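Local coordinates for alkaline serine protease (Pseudoalteromonas sp., PDB 1Y9Z), which probably hydrolyses peptide bonds in proteins as a subtilisin-like serine protease suited to cold surroundings, at residues 31-34 / 39-42; 35-40 / 360-365. All coordinates share one frame; numbering follows the deposited sequence.

Interaction 1: residues 31-34 / 39-42; sequences SGYD and DLNA. With CA (calcium ion), chain C.
Asp34 and Leu40 mark the closest approach of the two backbones, 7.2 Å between their CA atoms, where the chain folds back on itself within one irregular loop and forms no backbone pairing between 31-34 and 39-42. Tyr33 bridges the gap. With its CG anti to the backbone N (chi1 -179°), the side chain extends far enough for OH to donate a short hydrogen bond to Leu40 O, 2.6 Å away. The hydroxyl meets this oxygen at a C=O...O angle of 121°, tilted 18° from the carbonyl plane. Asn43 ND2 also bonds to the hydroxyl, so two polar partners hold the outer end of the ring.

Beside this bond the contact is apolar. Leu40 crosses the phenol at a slant, its CB resting 3.5 Å from Tyr33 CZ and its CD2 3.9 Å from Tyr33 CE1. Leu40 CD1 lies over one ring face, offset toward the rim, and reaches to 3.9 Å from Asp34 O. Exchanging Tyr33 for a phenylalanine would probably leave the buried Leu40 carbonyl and the Asn43 amide without their shared hydroxyl. The neighbouring Asp39 leads its carboxylate away from Tyr33 toward a bound calcium ion.

The contact lies buried in the subtilisin-like alpha/beta domain, in the connection between strands 25-30 and 44-47. Helix 65-74 supplies Ala70 against Tyr33 and Thr67 against Leu40, strand 92-100 adds Ile95 beside the phenol, and Thr208 of strand 205-208 also touches Leu40.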
loop_
_atom_site.group_PDB
_atom_site.type_symbol
_atom_site.label_atom_id
_atom_site.label_comp_id
_atom_site.label_asym_id
_atom_site.label_seq_id
_atom_site.Cartn_x
_atom_site.Cartn_y
_atom_site.Cartn_z
ATOM N N SER A 31 5.523 4.259 12.754
ATOM C CA SER A 31 6.363 5.453 12.872
ATOM C C SER A 31 5.642 6.755 13.207
ATOM O O SER A 31 6.145 7.838 12.910
ATOM C CB SER A 31 7.170 5.657 11.586
ATOM O OG SER A 31 6.357 6.144 10.526
ATOM N N GLY A 32 4.473 6.671 13.826
ATOM C CA GLY A 32 3.781 7.900 14.159
ATOM C C GLY A 32 2.655 8.224 13.201
ATOM O O GLY A 32 2.466 7.559 12.183
ATOM N N TYR A 33 1.947 9.301 13.513
ATOM C CA TYR A 33 0.767 9.725 12.767
ATOM C C TYR A 33 0.788 11.244 12.579
ATOM O O TYR A 33 0.775 11.978 13.563
ATOM C CB TYR A 33 -0.437 9.302 13.614
ATOM C CG TYR A 33 -1.820 9.590 13.088
ATOM C CD1 TYR A 33 -2.590 8.575 12.522
ATOM C CD2 TYR A 33 -2.408 10.844 13.258
ATOM C CE1 TYR A 33 -3.910 8.793 12.152
ATOM C CE2 TYR A 33 -3.731 11.074 12.889
ATOM C CZ TYR A 33 -4.475 10.043 12.343
ATOM O OH TYR A 33 -5.797 10.242 12.021
ATOM N N ASP A 34 0.822 11.725 11.335
ATOM C CA ASP A 34 0.840 13.173 11.118
ATOM C C ASP A 34 -0.555 13.746 11.335
ATOM O O ASP A 34 -1.360 13.845 10.407
ATOM C CB ASP A 34 1.326 13.518 9.706
ATOM C CG ASP A 34 1.515 15.013 9.511
ATOM O OD1 ASP A 34 1.961 15.433 8.422
ATOM O OD2 ASP A 34 1.216 15.771 10.459
ATOM N N ASP A 39 -6.403 14.938 5.970
ATOM C CA ASP A 39 -7.135 13.677 5.872
ATOM C C ASP A 39 -6.979 12.800 7.110
ATOM O O ASP A 39 -7.466 11.673 7.133
ATOM C CB ASP A 39 -6.684 12.900 4.629
ATOM C CG ASP A 39 -7.706 12.946 3.505
ATOM O OD1 ASP A 39 -8.589 13.826 3.540
ATOM O OD2 ASP A 39 -7.627 12.110 2.579
ATOM N N LEU A 40 -6.314 13.319 8.141
ATOM C CA LEU A 40 -6.097 12.554 9.371
ATOM C C LEU A 40 -6.351 13.323 10.663
ATOM O O LEU A 40 -6.556 12.725 11.718
ATOM C CB LEU A 40 -4.660 12.029 9.410
ATOM C CG LEU A 40 -4.234 11.037 8.332
ATOM C CD1 LEU A 40 -2.739 10.779 8.452
ATOM C CD2 LEU A 40 -5.021 9.743 8.488
ATOM N N ASN A 41 -6.337 14.646 10.578
ATOM C CA ASN A 41 -6.522 15.500 11.743
ATOM C C ASN A 41 -7.768 15.234 12.582
ATOM O O ASN A 41 -7.682 15.112 13.804
ATOM C CB ASN A 41 -6.531 16.966 11.302
ATOM C CG ASN A 41 -6.592 17.924 12.470
ATOM O OD1 ASN A 41 -5.599 18.139 13.164
ATOM N ND2 ASN A 41 -7.765 18.501 12.702
ATOM N N ALA A 42 -8.918 15.136 11.923
ATOM C CA ALA A 42 -10.189 14.954 12.620
ATOM C C ALA A 42 -10.656 13.536 12.927
ATOM O O ALA A 42 -11.853 13.303 13.119
ATOM C CB ALA A 42 -11.285 15.705 11.871
HETATM CA CA CA C . -10.097 12.588 2.054
#

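Interaction 2: residues 35-40 / 360-365. With CA (calcium ion), chain C.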
loop_
_atom_site.group_PDB
_atom_site.type_symbol
_atom_site.label_atom_id
_atom_site.label_comp_id
_atom_site.label_asym_id
_atom_site.label_seq_id
_atom_site.Cartn_x
_atom_site.Cartn_y
_atom_site.Cartn_z
ATOM N N ARG A 35 -0.828 14.141 12.572
ATOM C CA ARG A 35 -2.131 14.678 12.924
ATOM C C ARG A 35 -2.438 16.020 12.266
ATOM O O ARG A 35 -3.585 16.462 12.266
ATOM C CB ARG A 35 -2.244 14.795 14.446
ATOM C CG ARG A 35 -3.656 15.040 14.946
ATOM C CD ARG A 35 -3.717 14.959 16.460
ATOM N NE ARG A 35 -2.824 15.923 17.096
ATOM C CZ ARG A 35 -2.688 16.061 18.411
ATOM N NH1 ARG A 35 -1.852 16.965 18.900
ATOM N NH2 ARG A 35 -3.386 15.291 19.237
ATOM N N SER A 36 -1.424 16.666 11.698
ATOM C CA SER A 36 -1.637 17.958 11.049
ATOM C C SER A 36 -2.212 17.791 9.644
ATOM O O SER A 36 -2.655 18.761 9.025
ATOM C CB SER A 36 -0.322 18.738 10.963
ATOM O OG SER A 36 0.504 18.241 9.923
ATOM N N HIS A 37 -2.203 16.557 9.144
ATOM C CA HIS A 37 -2.706 16.259 7.807
ATOM C C HIS A 37 -4.229 16.410 7.731
ATOM O O HIS A 37 -4.946 15.916 8.595
ATOM C CB HIS A 37 -2.301 14.836 7.414
ATOM C CG HIS A 37 -2.488 14.536 5.962
ATOM N ND1 HIS A 37 -1.445 14.183 5.134
ATOM C CD2 HIS A 37 -3.595 14.562 5.183
ATOM C CE1 HIS A 37 -1.901 14.006 3.907
ATOM N NE2 HIS A 37 -3.203 14.231 3.910
ATOM N N ASN A 38 -4.714 17.077 6.686
ATOM C CA ASN A 38 -6.151 17.298 6.526
ATOM C C ASN A 38 -6.984 16.021 6.474
ATOM O O ASN A 38 -8.143 16.020 6.882
ATOM C CB ASN A 38 -6.444 18.120 5.267
ATOM C CG ASN A 38 -5.981 19.560 5.382
ATOM O OD1 ASN A 38 -5.771 20.075 6.481
ATOM N ND2 ASN A 38 -5.839 20.224 4.241
ATOM N N ASP A 39 -6.403 14.938 5.970
ATOM C CA ASP A 39 -7.135 13.677 5.872
ATOM C C ASP A 39 -6.979 12.800 7.110
ATOM O O ASP A 39 -7.466 11.673 7.133
ATOM C CB ASP A 39 -6.684 12.900 4.629
ATOM C CG ASP A 39 -7.706 12.946 3.505
ATOM O OD1 ASP A 39 -8.589 13.826 3.540
ATOM O OD2 ASP A 39 -7.627 12.110 2.579
ATOM N N LEU A 40 -6.314 13.319 8.141
ATOM C CA LEU A 40 -6.097 12.554 9.371
ATOM C C LEU A 40 -6.351 13.323 10.663
ATOM O O LEU A 40 -6.556 12.725 11.718
ATOM C CB LEU A 40 -4.660 12.029 9.410
ATOM C CG LEU A 40 -4.234 11.037 8.332
ATOM C CD1 LEU A 40 -2.739 10.779 8.452
ATOM C CD2 LEU A 40 -5.021 9.743 8.488
ATOM N N GLN A 360 4.073 16.843 -2.295
ATOM C CA GLN A 360 2.660 16.515 -2.130
ATOM C C GLN A 360 2.363 15.941 -0.744
ATOM O O GLN A 360 3.277 15.710 0.049
ATOM C CB GLN A 360 2.221 15.526 -3.211
ATOM C CG GLN A 360 2.353 16.072 -4.624
ATOM C CD GLN A 360 1.558 17.344 -4.829
ATOM O OE1 GLN A 360 0.333 17.353 -4.700
ATOM N NE2 GLN A 360 2.253 18.430 -5.147
ATOM N N ASP A 361 1.085 15.710 -0.461
ATOM C CA ASP A 361 0.674 15.176 0.834
ATOM C C ASP A 361 0.174 13.734 0.745
ATOM O O ASP A 361 -0.410 13.203 1.696
ATOM C CB ASP A 361 -0.406 16.075 1.445
ATOM C CG ASP A 361 0.019 17.535 1.498
ATOM O OD1 ASP A 361 1.227 17.798 1.665
ATOM O OD2 ASP A 361 -0.855 18.419 1.380
ATOM N N TYR A 362 0.416 13.110 -0.402
ATOM C CA TYR A 362 0.018 11.727 -0.649
ATOM C C TYR A 362 1.109 11.092 -1.492
ATOM O O TYR A 362 1.899 11.796 -2.123
ATOM C CB TYR A 362 -1.305 11.685 -1.417
ATOM C CG TYR A 362 -2.414 12.437 -0.722
ATOM C CD1 TYR A 362 -3.227 11.809 0.219
ATOM C CD2 TYR A 362 -2.600 13.799 -0.954
ATOM C CE1 TYR A 362 -4.197 12.522 0.919
ATOM C CE2 TYR A 362 -3.560 14.520 -0.259
ATOM C CZ TYR A 362 -4.353 13.877 0.676
ATOM O OH TYR A 362 -5.289 14.595 1.382
ATOM N N GLU A 363 1.163 9.765 -1.508
ATOM C CA GLU A 363 2.171 9.085 -2.303
ATOM C C GLU A 363 1.861 7.609 -2.463
ATOM O O GLU A 363 1.173 7.011 -1.631
ATOM C CB GLU A 363 3.556 9.243 -1.660
ATOM C CG GLU A 363 4.701 8.821 -2.575
ATOM C CD GLU A 363 6.073 9.145 -2.012
ATOM O OE1 GLU A 363 7.067 8.934 -2.738
ATOM O OE2 GLU A 363 6.162 9.605 -0.855
ATOM N N TYR A 364 2.366 7.037 -3.550
ATOM C CA TYR A 364 2.203 5.617 -3.821
ATOM C C TYR A 364 3.350 4.863 -3.155
ATOM O O TYR A 364 4.517 5.234 -3.311
ATOM C CB TYR A 364 2.247 5.338 -5.326
ATOM C CG TYR A 364 0.950 5.597 -6.051
ATOM C CD1 TYR A 364 0.652 6.857 -6.576
ATOM C CD2 TYR A 364 0.008 4.583 -6.197
ATOM C CE1 TYR A 364 -0.558 7.095 -7.231
ATOM C CE2 TYR A 364 -1.197 4.809 -6.842
ATOM C CZ TYR A 364 -1.477 6.063 -7.357
ATOM O OH TYR A 364 -2.685 6.267 -7.983
ATOM N N TYR A 365 3.004 3.820 -2.404
ATOM C CA TYR A 365 3.976 2.961 -1.725
ATOM C C TYR A 365 3.699 1.513 -2.114
ATOM O O TYR A 365 2.580 1.169 -2.493
ATOM C CB TYR A 365 3.827 3.017 -0.201
ATOM C CG TYR A 365 4.464 4.167 0.548
ATOM C CD1 TYR A 365 4.641 4.074 1.927
ATOM C CD2 TYR A 365 4.851 5.348 -0.088
ATOM C CE1 TYR A 365 5.178 5.118 2.663
ATOM C CE2 TYR A 365 5.399 6.413 0.648
ATOM C CZ TYR A 365 5.553 6.283 2.024
ATOM O OH TYR A 365 6.066 7.310 2.780
HETATM CA CA CA C . -10.097 12.588 2.054
#
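His37 drives its imidazole edge at the face of Tyr362 in an offset edge-to-face pair, with ring centroids 5.0 Å apart and planes at 80°. A first torsion of -167° swings the ring away from the backbone N and out of the loop toward strand 362-365. From this edge NE2 also gives Tyr362 OH a weak hydrogen bond, long at 3.3 Å but fairly straight, with an N-H...O angle of 165°. On the other ring nitrogen, ND1 bonds to Val209 O, which together with the weak NE2 bond limits how the imidazole can turn.

Asp39 closes the buried side. Its carboxylate grips the calcium ion with both oxygens, OD1 at 2.5 Å and OD2 at 2.6 Å from the metal, and stands nearly perpendicular to the Tyr362 ring, OD2 lying near the ring plane and 3.6 Å from Tyr362 OH. Glu2, Ile76, Asn78, Glu80 and Val82 complete the coordination, an N-terminal residue, an aspartate and a calcium-binding loop coming together as in the high-affinity calcium site of subtilisins. Strand 362-365 pairs antiparallel with 205-208, just where the chain returns from the inserted beta-barrel domain.

Toward solvent the fit is looser. Asp361 brings its CB to 3.5 Å from His37 CE1, but its carboxylate is engaged by Gly212 N through OD1, and Asp361 OD2 stays 5.4 Å from His37 NE2, too far for a salt bridge.

In the fold
Interactions 1 and 2 share Asp39 and Leu40, and their centres lie only about 8 Å apart, so one loop after strand 25-30 serves both. Interaction 1 is the more fully buried: all its touching residues are covered, and it folds the loop on itself through one short hydroxyl-carbonyl bond and leucine packing. Interaction 2 spans more than 300 residues of sequence and is only partly buried; it joins the same loop to strand 362-365 through aromatic, weakly hydrogen-bonded and calcium-linked chemistry. Leu40 thus faces the tyrosine of 31-34, whereas the preceding Asp39 serves the metal, and Thr208 of strand 205-208 touches both residues.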